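Beta-lactamase/D-alanine Carboxypeptidase (Yersinia pestis, PDB 3RJU) probably acts as a serine beta-lactamase or D-alanine carboxypeptidase of the penicillin-binding type, hydrolysing beta-lactams or D-alanyl peptide ends. Local coordinates at residues S7-Q12 and N343-E348; Y13-F18 and R39-T44; L28-N33 and I321-V326; P297-K302 and Y312-P317. One frame throughout, in Å; residues are numbered along the deposited sequence. Where two conformers were deposited one is given.

Contact 1: residues S7-Q12 and N343-E348; sequences SQIVDQ and NQLVAE
Helices 7-12 and 343-348 run side by side in nearly opposite directions, their short axes 9.6 Å apart at 152°, and their CA atoms come nearest at Ile9 with Glu348 and at Val10 with Leu345. The tightest touch is between Ile9 CG2 and Glu348 CG, at 3.4 Å, with the two side chains crossing at about a right angle. In Glu348 a CG anti to the backbone N (chi1 -173°) lies against that methyl, and the bend at chi2 (63°) then turns CD, the carboxylate carbon, off the line of the chain. Leu345 works through a single methyl: CD1 lies 3.8 Å from Ile9 O and equally near Val10 CA, against the backbone of the opposite helix, and 3.9 Å from Ile9 CG2. Ile9 and Leu345 suit this seam because their methyls fill it without needing polar partners, and Glu348 contributes the aliphatic part of its chain. Val10 points away from helix 343-348, and its side chain touches Val37 of strand 35-42; it meets Leu345 CD1 mainly through its CA.

The polar ends of Gln12 and Glu348 meet through a water, which accepts from Gln12 NE2 at 3.0 Å and donates to Glu348 OE2 at 2.8 Å, bridging the two side chains, whose amide and carboxylate are turned well away from coplanar. Glu348 OE1 has a stronger partner, a salt bridge to Lys351. This pairing of the N-terminal with the C-terminal helix over one face of the central antiparallel sheet is characteristic of the serine beta-lactamase and penicillin-binding protein fold.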
# COMPACT_ATOMS: atom_id res chain seq x y z
N SER A 7 -17.52 -18.67 -4.95
CA SER A 7 -16.70 -19.01 -6.11
C SER A 7 -17.39 -18.55 -7.42
O SER A 7 -16.76 -17.97 -8.32
CB SER A 7 -16.51 -20.53 -6.11
OG SER A 7 -15.74 -20.92 -7.21
N GLN A 8 -18.68 -18.84 -7.54
CA GLN A 8 -19.42 -18.43 -8.74
C GLN A 8 -19.51 -16.90 -8.90
O GLN A 8 -19.46 -16.37 -10.03
CB GLN A 8 -20.82 -19.09 -8.77
CG GLN A 8 -20.83 -20.61 -9.03
CD GLN A 8 -20.45 -21.45 -7.80
OE1 GLN A 8 -20.29 -20.92 -6.70
NE2 GLN A 8 -20.34 -22.76 -7.99
N ILE A 9 -19.64 -16.17 -7.79
CA ILE A 9 -19.65 -14.72 -7.87
C ILE A 9 -18.28 -14.21 -8.33
O ILE A 9 -18.18 -13.33 -9.21
CB ILE A 9 -20.07 -14.09 -6.53
CG1 ILE A 9 -21.54 -14.40 -6.22
CG2 ILE A 9 -19.81 -12.56 -6.54
CD1 ILE A 9 -21.96 -14.10 -4.77
N VAL A 10 -17.22 -14.77 -7.77
CA VAL A 10 -15.89 -14.38 -8.21
C VAL A 10 -15.73 -14.62 -9.72
O VAL A 10 -15.19 -13.77 -10.44
CB VAL A 10 -14.78 -15.10 -7.41
CG1 VAL A 10 -13.40 -14.82 -8.01
CG2 VAL A 10 -14.81 -14.64 -5.94
N ASP A 11 -16.23 -15.76 -10.18
CA ASP A 11 -16.15 -16.09 -11.60
C ASP A 11 -16.96 -15.17 -12.51
O ASP A 11 -16.69 -15.09 -13.71
CB ASP A 11 -16.61 -17.53 -11.84
CG ASP A 11 -15.61 -18.54 -11.33
OD1 ASP A 11 -14.42 -18.18 -11.15
OD2 ASP A 11 -16.02 -19.70 -11.13
N GLN A 12 -17.96 -14.50 -11.97
CA GLN A 12 -18.70 -13.49 -12.73
C GLN A 12 -17.82 -12.29 -13.11
O GLN A 12 -18.12 -11.58 -14.07
CB GLN A 12 -19.92 -13.00 -11.95
CG GLN A 12 -21.01 -14.03 -11.73
CD GLN A 12 -22.03 -13.53 -10.71
OE1 GLN A 12 -22.07 -12.33 -10.40
NE2 GLN A 12 -22.82 -14.43 -10.17
N ASN A 343 -14.25 -3.33 -7.32
CA ASN A 343 -15.29 -2.71 -6.50
C ASN A 343 -16.66 -3.32 -6.79
O ASN A 343 -17.45 -3.55 -5.88
CB ASN A 343 -15.31 -1.19 -6.68
CG ASN A 343 -14.07 -0.53 -6.11
OD1 ASN A 343 -13.46 -1.04 -5.14
ND2 ASN A 343 -13.66 0.62 -6.70
N GLN A 344 -16.92 -3.58 -8.07
CA GLN A 344 -18.17 -4.22 -8.43
C GLN A 344 -18.26 -5.66 -7.93
O GLN A 344 -19.33 -6.11 -7.52
CB GLN A 344 -18.38 -4.15 -9.94
CG GLN A 344 -18.61 -2.73 -10.39
CD GLN A 344 -18.63 -2.59 -11.89
OE1 GLN A 344 -18.83 -3.56 -12.62
NE2 GLN A 344 -18.41 -1.36 -12.36
N LEU A 345 -17.13 -6.38 -7.96
CA LEU A 345 -17.07 -7.71 -7.36
C LEU A 345 -17.42 -7.62 -5.86
O LEU A 345 -18.22 -8.40 -5.35
CB LEU A 345 -15.69 -8.33 -7.55
CG LEU A 345 -15.39 -9.63 -6.79
CD1 LEU A 345 -16.40 -10.75 -7.09
CD2 LEU A 345 -13.97 -10.09 -7.11
N VAL A 346 -16.79 -6.68 -5.16
CA VAL A 346 -17.04 -6.51 -3.73
C VAL A 346 -18.53 -6.22 -3.50
O VAL A 346 -19.14 -6.75 -2.56
CB VAL A 346 -16.14 -5.40 -3.13
CG1 VAL A 346 -16.61 -5.02 -1.74
CG2 VAL A 346 -14.69 -5.86 -3.09
N ALA A 347 -19.12 -5.41 -4.37
CA ALA A 347 -20.53 -5.06 -4.24
C ALA A 347 -21.42 -6.30 -4.37
O ALA A 347 -22.43 -6.44 -3.66
CB ALA A 347 -20.93 -4.02 -5.28
N GLU A 348 -21.06 -7.22 -5.27
CA GLU A 348 -21.82 -8.46 -5.39
C GLU A 348 -21.60 -9.36 -4.17
O GLU A 348 -22.54 -9.99 -3.67
CB GLU A 348 -21.49 -9.19 -6.69
CG GLU A 348 -22.40 -10.42 -6.96
CD GLU A 348 -23.88 -10.08 -7.13
OE1 GLU A 348 -24.19 -8.96 -7.58
OE2 GLU A 348 -24.74 -10.95 -6.81
O HOH W 1 -24.90 -13.35 -8.32

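Contact 2: residues Y13-F18 and R39-T44; sequences YAEHIF and RSFGET
Over one face of the Phe18 ring sits CB of Phe41, almost above the ring centre and 3.5 Å from the centroid, a CH-pi contact; the edge of the Phe41 ring receives CB of Ala14, which comes within 3.6 Å of Phe41 CZ. The two rings themselves are nearly parallel, with planes 20° apart, but they are slid so far that the centroids stand 5.4 Å from each other and there is hardly any overlap. The Phe18 face is thus met by Phe41 CB rather than by a stacked ring. Phe18 CG is anti to the backbone N (chi1 173°), and beyond it the ring reaches the strand, where Phe18 CZ comes 3.5 Å from Gly42 CA. Gly42 suits this place because it has no side chain to intrude on the ring, and its positive phi of 78° favours glycine.

The helix 6-20 here lies over strand 35-42, the outermost strand at this end of the large antiparallel sheet, and Met26 of the neighbouring strand touches both phenylalanines. Ala14 is small enough to let helix and strand draw close, and it also meets the aliphatic part of Arg39, its CB 4.1 Å from Arg39 CG. The guanidinium of Arg39 turns to the preceding turns of the helix, with a salt bridge from NE to Asp11 OD1. At the more exposed side Glu15 crosses Phe41 at about a right angle, laying its CG 4.1 Å from Phe41 CE1.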
# COMPACT_ATOMS: atom_id res chain seq x y z
N TYR A 13 -16.74 -12.08 -12.35
CA TYR A 13 -15.92 -10.87 -12.49
C TYR A 13 -14.49 -11.09 -12.89
O TYR A 13 -13.90 -10.24 -13.55
CB TYR A 13 -15.93 -10.05 -11.18
CG TYR A 13 -17.27 -9.38 -10.97
CD1 TYR A 13 -17.52 -8.13 -11.50
CD2 TYR A 13 -18.30 -10.04 -10.30
CE1 TYR A 13 -18.74 -7.53 -11.36
CE2 TYR A 13 -19.55 -9.43 -10.14
CZ TYR A 13 -19.75 -8.17 -10.68
OH TYR A 13 -20.97 -7.56 -10.55
N ALA A 14 -13.90 -12.21 -12.47
CA ALA A 14 -12.44 -12.34 -12.52
C ALA A 14 -11.88 -12.23 -13.95
O ALA A 14 -10.95 -11.47 -14.21
CB ALA A 14 -11.98 -13.65 -11.88
N GLU A 15 -12.45 -13.00 -14.87
CA GLU A 15 -11.95 -12.96 -16.23
C GLU A 15 -12.20 -11.59 -16.88
O GLU A 15 -11.38 -11.10 -17.67
CB GLU A 15 -12.54 -14.09 -17.08
CG GLU A 15 -11.64 -14.43 -18.25
CD GLU A 15 -12.08 -15.66 -19.00
OE1 GLU A 15 -11.20 -16.45 -19.42
OE2 GLU A 15 -13.30 -15.84 -19.19
N HIS A 16 -13.31 -10.94 -16.53
CA HIS A 16 -13.56 -9.60 -17.05
C HIS A 16 -12.50 -8.60 -16.59
O HIS A 16 -12.05 -7.77 -17.38
CB HIS A 16 -14.94 -9.09 -16.64
CG HIS A 16 -16.06 -9.75 -17.37
ND1 HIS A 16 -15.98 -10.10 -18.70
CD2 HIS A 16 -17.29 -10.14 -16.95
CE1 HIS A 16 -17.11 -10.68 -19.07
NE2 HIS A 16 -17.92 -10.70 -18.03
N ILE A 17 -12.10 -8.68 -15.31
CA ILE A 17 -11.07 -7.80 -14.79
C ILE A 17 -9.76 -8.04 -15.53
O ILE A 17 -9.06 -7.09 -15.92
CB ILE A 17 -10.88 -8.00 -13.28
CG1 ILE A 17 -12.16 -7.59 -12.54
CG2 ILE A 17 -9.66 -7.22 -12.76
CD1 ILE A 17 -12.23 -8.06 -11.08
N PHE A 18 -9.44 -9.31 -15.75
CA PHE A 18 -8.25 -9.69 -16.50
C PHE A 18 -8.25 -9.08 -17.91
O PHE A 18 -7.28 -8.46 -18.32
CB PHE A 18 -8.14 -11.21 -16.61
CG PHE A 18 -7.02 -11.67 -17.52
CD1 PHE A 18 -5.70 -11.38 -17.21
CD2 PHE A 18 -7.29 -12.40 -18.67
CE1 PHE A 18 -4.67 -11.79 -18.04
CE2 PHE A 18 -6.27 -12.82 -19.50
CZ PHE A 18 -4.96 -12.51 -19.19
N ARG A 39 -7.72 -16.78 -8.15
CA ARG A 39 -7.76 -16.93 -9.60
C ARG A 39 -6.47 -16.34 -10.16
O ARG A 39 -5.96 -15.33 -9.65
CB ARG A 39 -8.97 -16.23 -10.23
CG ARG A 39 -10.33 -16.78 -9.79
CD ARG A 39 -10.52 -18.22 -10.24
NE ARG A 39 -11.87 -18.69 -9.94
CZ ARG A 39 -12.16 -19.55 -8.98
NH1 ARG A 39 -11.19 -20.05 -8.23
NH2 ARG A 39 -13.42 -19.94 -8.78
N SER A 40 -5.94 -16.99 -11.19
CA SER A 40 -4.76 -16.50 -11.88
C SER A 40 -5.02 -16.56 -13.38
O SER A 40 -5.64 -17.51 -13.88
CB SER A 40 -3.54 -17.38 -11.57
OG SER A 40 -3.26 -17.40 -10.19
N PHE A 41 -4.56 -15.55 -14.10
CA PHE A 41 -4.77 -15.48 -15.54
C PHE A 41 -3.53 -14.97 -16.25
O PHE A 41 -2.72 -14.23 -15.67
CB PHE A 41 -5.88 -14.49 -15.87
CG PHE A 41 -7.19 -14.81 -15.23
CD1 PHE A 41 -8.08 -15.67 -15.83
CD2 PHE A 41 -7.55 -14.21 -14.02
CE1 PHE A 41 -9.30 -15.96 -15.23
CE2 PHE A 41 -8.76 -14.50 -13.42
CZ PHE A 41 -9.64 -15.38 -14.03
N GLY A 42 -3.41 -15.32 -17.53
CA GLY A 42 -2.37 -14.75 -18.35
C GLY A 42 -1.01 -15.37 -18.12
O GLY A 42 -0.90 -16.57 -17.87
N GLU A 43 0.02 -14.53 -18.19
CA GLU A 43 1.39 -15.00 -18.26
C GLU A 43 2.27 -14.23 -17.31
O GLU A 43 2.02 -13.04 -17.07
CB GLU A 43 1.93 -14.78 -19.67
CG GLU A 43 1.07 -15.27 -20.79
CD GLU A 43 1.64 -14.85 -22.12
OE1 GLU A 43 1.53 -13.66 -22.50
OE2 GLU A 43 2.23 -15.72 -22.77
N THR A 44 3.31 -14.88 -16.80
CA THR A 44 4.26 -14.21 -15.92
C THR A 44 5.30 -13.37 -16.67
O THR A 44 6.05 -12.63 -16.05
CB THR A 44 4.98 -15.21 -15.00
OG1 THR A 44 5.68 -16.17 -15.81
CG2 THR A 44 4.00 -15.94 -14.08

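Contact 3: residues L28-N33 and I321-V326; sequences LVVIDN and IGVFVV
Val29 pairs with Phe324, and Ile31 with Gly322, as the antiparallel hydrogen-bonded pairs of this ladder, each exchanging two backbone bonds. Ile31 N to Gly322 O is the shortest, 2.8 Å and almost straight at 176°; Val29 N reaches Phe324 O at 2.9 Å. Between and just beyond these pairs the alpha carbons of Leu28, Val30, Ile321 and Val323 make CA-H...O contacts, the closest from Ile321 CA to Ile31 O at 3.3 Å.

These strands are the second and third from one edge of the antiparallel sheet of the serine beta-lactamase fold, which has helices on both faces. Val29, Ile31 and Phe324 look toward helix 233-241, and Gly322 adds no bulk there. Leu28, Val30, Val323 and Val325 turn to helices 6-20 and 336-349; the beta-branched valines favour the extended backbone.

On that second face Leu28 adds reach: from a CG anti to the backbone N (chi1 179°), its CD1 touches Val323 CG1 at 3.6 Å and Val325 CB at 3.9 Å. Val30 and Val323 lie side by side, CG2 to CG2 4.1 Å.

Asp32 lies alongside Ile321, its carboxyl carbon CG 3.6 Å from Ile321 CG1, while OD2 is hydrogen-bonded to Ser1 OG.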
# COMPACT_ATOMS: atom_id res chain seq x y z
N LEU A 28 -5.63 -12.83 -8.45
CA LEU A 28 -6.75 -12.29 -7.70
C LEU A 28 -6.95 -13.15 -6.45
O LEU A 28 -7.02 -14.39 -6.55
CB LEU A 28 -8.03 -12.32 -8.56
CG LEU A 28 -9.33 -11.81 -7.92
CD1 LEU A 28 -9.31 -10.30 -7.71
CD2 LEU A 28 -10.51 -12.20 -8.81
N VAL A 29 -7.06 -12.50 -5.30
CA VAL A 29 -7.24 -13.19 -4.03
C VAL A 29 -8.47 -12.62 -3.38
O VAL A 29 -8.55 -11.40 -3.13
CB VAL A 29 -6.04 -12.95 -3.07
CG1 VAL A 29 -6.30 -13.62 -1.71
CG2 VAL A 29 -4.75 -13.47 -3.70
N VAL A 30 -9.44 -13.49 -3.09
CA VAL A 30 -10.69 -13.06 -2.48
C VAL A 30 -10.87 -13.79 -1.16
O VAL A 30 -10.80 -15.03 -1.11
CB VAL A 30 -11.91 -13.37 -3.40
CG1 VAL A 30 -13.22 -12.94 -2.75
CG2 VAL A 30 -11.74 -12.69 -4.76
N ILE A 31 -11.11 -13.04 -0.09
CA ILE A 31 -11.43 -13.63 1.20
C ILE A 31 -12.84 -13.19 1.55
O ILE A 31 -13.13 -12.01 1.54
CB ILE A 31 -10.48 -13.17 2.32
CG1 ILE A 31 -9.05 -13.64 2.04
CG2 ILE A 31 -10.96 -13.71 3.68
CD1 ILE A 31 -7.97 -13.08 2.96
N ASP A 32 -13.70 -14.15 1.85
CA ASP A 32 -15.08 -13.84 2.20
C ASP A 32 -15.45 -14.77 3.35
O ASP A 32 -15.80 -15.93 3.14
CB ASP A 32 -15.99 -14.05 0.99
CG ASP A 32 -17.44 -13.65 1.25
OD1 ASP A 32 -17.90 -13.73 2.41
OD2 ASP A 32 -18.12 -13.29 0.27
N ASN A 33 -15.35 -14.25 4.57
CA ASN A 33 -15.54 -15.06 5.78
C ASN A 33 -14.67 -16.31 5.72
O ASN A 33 -13.44 -16.21 5.74
CB ASN A 33 -17.02 -15.39 5.98
CG ASN A 33 -17.32 -15.92 7.39
OD1 ASN A 33 -16.52 -15.77 8.32
ND2 ASN A 33 -18.49 -16.53 7.54
N ILE A 321 -15.00 -9.29 4.20
CA ILE A 321 -14.76 -9.46 2.77
C ILE A 321 -13.58 -8.59 2.37
O ILE A 321 -13.53 -7.40 2.71
CB ILE A 321 -16.01 -9.08 1.96
CG1 ILE A 321 -17.07 -10.17 2.13
CG2 ILE A 321 -15.65 -8.85 0.45
CD1 ILE A 321 -18.47 -9.76 1.69
N GLY A 322 -12.63 -9.19 1.67
CA GLY A 322 -11.50 -8.44 1.15
C GLY A 322 -11.07 -9.01 -0.20
O GLY A 322 -11.10 -10.22 -0.39
N VAL A 323 -10.67 -8.12 -1.11
CA VAL A 323 -10.15 -8.52 -2.40
C VAL A 323 -8.83 -7.84 -2.65
O VAL A 323 -8.70 -6.63 -2.47
CB VAL A 323 -11.13 -8.16 -3.52
CG1 VAL A 323 -10.52 -8.55 -4.85
CG2 VAL A 323 -12.46 -8.89 -3.29
N PHE A 324 -7.83 -8.62 -3.05
CA PHE A 324 -6.55 -8.09 -3.48
C PHE A 324 -6.31 -8.53 -4.92
O PHE A 324 -6.51 -9.70 -5.27
CB PHE A 324 -5.42 -8.66 -2.62
CG PHE A 324 -4.04 -8.32 -3.13
CD1 PHE A 324 -3.57 -7.00 -3.06
CD2 PHE A 324 -3.22 -9.29 -3.67
CE1 PHE A 324 -2.31 -6.67 -3.52
CE2 PHE A 324 -1.95 -8.96 -4.14
CZ PHE A 324 -1.49 -7.65 -4.06
N VAL A 325 -5.86 -7.60 -5.76
CA VAL A 325 -5.56 -7.95 -7.13
C VAL A 325 -4.22 -7.36 -7.53
O VAL A 325 -3.84 -6.28 -7.09
CB VAL A 325 -6.68 -7.48 -8.12
CG1 VAL A 325 -6.81 -5.96 -8.10
CG2 VAL A 325 -6.41 -7.98 -9.52
N VAL A 326 -3.49 -8.11 -8.35
CA VAL A 326 -2.24 -7.62 -8.89
C VAL A 326 -2.25 -7.92 -10.39
O VAL A 326 -2.62 -9.04 -10.82
CB VAL A 326 -0.98 -8.24 -8.21
CG1 VAL A 326 -1.02 -9.77 -8.19
CG2 VAL A 326 0.29 -7.73 -8.92

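Contact 4: residues P297-K302 and Y312-P317; sequences PGIMQK and YMAMVP
Met300 and Met315 exchange two backbone hydrogen bonds, and Lys302 and Met313 two more. The shortest runs from Met315 N to Met300 O at 2.8 Å, and Met300 N returns to Met315 O at 2.9 Å. Gln301 and Ala314 form the non-hydrogen-bonded pair between them, where Gln301 CA lies only 3.0 Å from Met313 O in a close CA-H...O contact.

Two side chains take their polar partners outside the ladder: Lys302 NZ bonds to Tyr159 OH, and Tyr312 OH to Asn343 OD1 on the C-terminal helix. The segments belong to the beta hairpin of strands 299-306 and 309-316. Lys302 begins a Lys-Thr-Gly sequence that matches the K(T/S)G motif lining the active site in penicillin-recognising enzymes, and probably has that place here; its side chain lies about 4 Å from a bound citrate at the nearest atoms.

Packing follows the two faces. Gln301, with CG between N and the carbonyl carbon (chi1 55°), folds against Tyr312, that CG lying 3.6 Å from Tyr312 OH. Ile299 CG2 meets Ala314 CB at 3.8 Å; the small alanine leaves room for that branch. The selenomethionines Met300 and Met315 stay on the other face, Met300 CB to Met315 CG 4.1 Å. At the open end of the hairpin Pro297 crosses Val316 at about a right angle, and Val316 CG2 lies 3.6 Å from Gly298 O.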
# COMPACT_ATOMS: atom_id res chain seq x y z
N PRO A 297 -20.76 -0.54 -1.92
CA PRO A 297 -20.76 -0.42 -0.46
C PRO A 297 -19.64 0.52 0.02
O PRO A 297 -18.86 0.99 -0.81
CB PRO A 297 -20.47 -1.84 0.00
CG PRO A 297 -19.60 -2.41 -1.08
CD PRO A 297 -20.13 -1.80 -2.37
N GLY A 298 -19.60 0.81 1.32
CA GLY A 298 -18.49 1.55 1.89
C GLY A 298 -17.27 0.65 1.87
O GLY A 298 -17.33 -0.50 2.32
N ILE A 299 -16.18 1.16 1.32
CA ILE A 299 -15.01 0.36 1.03
C ILE A 299 -13.76 1.01 1.59
O ILE A 299 -13.55 2.22 1.42
CB ILE A 299 -14.86 0.20 -0.51
CG1 ILE A 299 -15.95 -0.74 -1.06
CG2 ILE A 299 -13.44 -0.30 -0.88
CD1 ILE A 299 -16.07 -0.73 -2.59
N MSE A 300 -12.95 0.21 2.29
CA MSE A 300 -11.60 0.59 2.70
C MSE A 300 -10.66 0.06 1.65
O MSE A 300 -10.69 -1.14 1.33
CB MSE A 300 -11.25 -0.06 4.05
CG MSE A 300 -12.03 0.49 5.21
SE MSE A 300 -11.49 2.31 5.62
CE MSE A 300 -9.83 1.94 6.48
N GLN A 301 -9.79 0.92 1.12
CA GLN A 301 -8.97 0.51 -0.01
C GLN A 301 -7.60 1.19 -0.08
O GLN A 301 -7.33 2.17 0.63
CB GLN A 301 -9.75 0.67 -1.34
CG GLN A 301 -10.33 2.07 -1.61
CD GLN A 301 -9.34 3.07 -2.24
OE1 GLN A 301 -8.12 2.84 -2.30
NE2 GLN A 301 -9.87 4.17 -2.74
N LYS A 302 -6.74 0.62 -0.91
CA LYS A 302 -5.46 1.26 -1.25
C LYS A 302 -5.09 0.84 -2.67
O LYS A 302 -5.26 -0.32 -3.04
CB LYS A 302 -4.34 0.84 -0.30
CG LYS A 302 -2.99 1.53 -0.62
CD LYS A 302 -3.05 3.04 -0.31
CE LYS A 302 -1.82 3.80 -0.83
NZ LYS A 302 -1.96 4.18 -2.27
N TYR A 312 -4.36 -3.39 -6.15
CA TYR A 312 -5.49 -2.77 -5.48
C TYR A 312 -5.98 -3.71 -4.41
O TYR A 312 -6.06 -4.94 -4.62
CB TYR A 312 -6.59 -2.48 -6.50
CG TYR A 312 -7.82 -1.76 -5.97
CD1 TYR A 312 -7.71 -0.51 -5.34
CD2 TYR A 312 -9.10 -2.32 -6.13
CE1 TYR A 312 -8.84 0.15 -4.88
CE2 TYR A 312 -10.23 -1.65 -5.68
CZ TYR A 312 -10.10 -0.42 -5.05
OH TYR A 312 -11.22 0.25 -4.58
N MSE A 313 -6.31 -3.15 -3.25
CA MSE A 313 -6.93 -3.92 -2.20
C MSE A 313 -8.19 -3.18 -1.78
O MSE A 313 -8.14 -1.97 -1.55
CB MSE A 313 -6.00 -4.07 -0.99
CG MSE A 313 -6.61 -4.92 0.12
SE MSE A 313 -5.39 -5.26 1.59
CE MSE A 313 -4.01 -6.22 0.61
N ALA A 314 -9.31 -3.90 -1.71
CA ALA A 314 -10.58 -3.28 -1.34
C ALA A 314 -11.23 -4.20 -0.33
O ALA A 314 -11.31 -5.41 -0.54
CB ALA A 314 -11.48 -3.11 -2.57
N MSE A 315 -11.75 -3.65 0.76
CA MSE A 315 -12.40 -4.53 1.69
C MSE A 315 -13.54 -3.87 2.43
O MSE A 315 -13.61 -2.64 2.52
CB MSE A 315 -11.41 -5.11 2.69
CG MSE A 315 -10.79 -4.09 3.61
SE MSE A 315 -9.84 -4.90 5.10
CE MSE A 315 -8.33 -5.70 4.15
N VAL A 316 -14.41 -4.72 2.95
CA VAL A 316 -15.56 -4.29 3.73
C VAL A 316 -15.41 -5.06 5.04
O VAL A 316 -15.92 -6.17 5.18
CB VAL A 316 -16.89 -4.62 3.01
CG1 VAL A 316 -18.08 -4.13 3.84
CG2 VAL A 316 -16.92 -4.00 1.63
N PRO A 317 -14.65 -4.50 5.98
CA PRO A 317 -14.24 -5.29 7.14
C PRO A 317 -15.41 -5.81 7.96
O PRO A 317 -15.34 -6.90 8.50
CB PRO A 317 -13.40 -4.30 7.96
CG PRO A 317 -12.90 -3.31 6.96
CD PRO A 317 -13.99 -3.17 5.94

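Helix 6-20 opens contact 1 with residues 7-12 and contact 2 with 13-18, and strand 25-32 then opens contact 3. Residues 39-44 close contact 2 with contact 3 still open, so the two cross. Most of the chain passes before residues 297-302 and 312-317 make contact 4, a hairpin closure in series with contact 2 and nested within contact 3. Strand 321-328 closes contact 3, and helix 336-349 closes contact 1, the loop that encloses all the others. Contacts 3 and 4 join adjacent strands of one sheet, contact 2 fixes the first helix to its edge strand, and contact 1 packs the N- and C-terminal helices together on one face of that sheet.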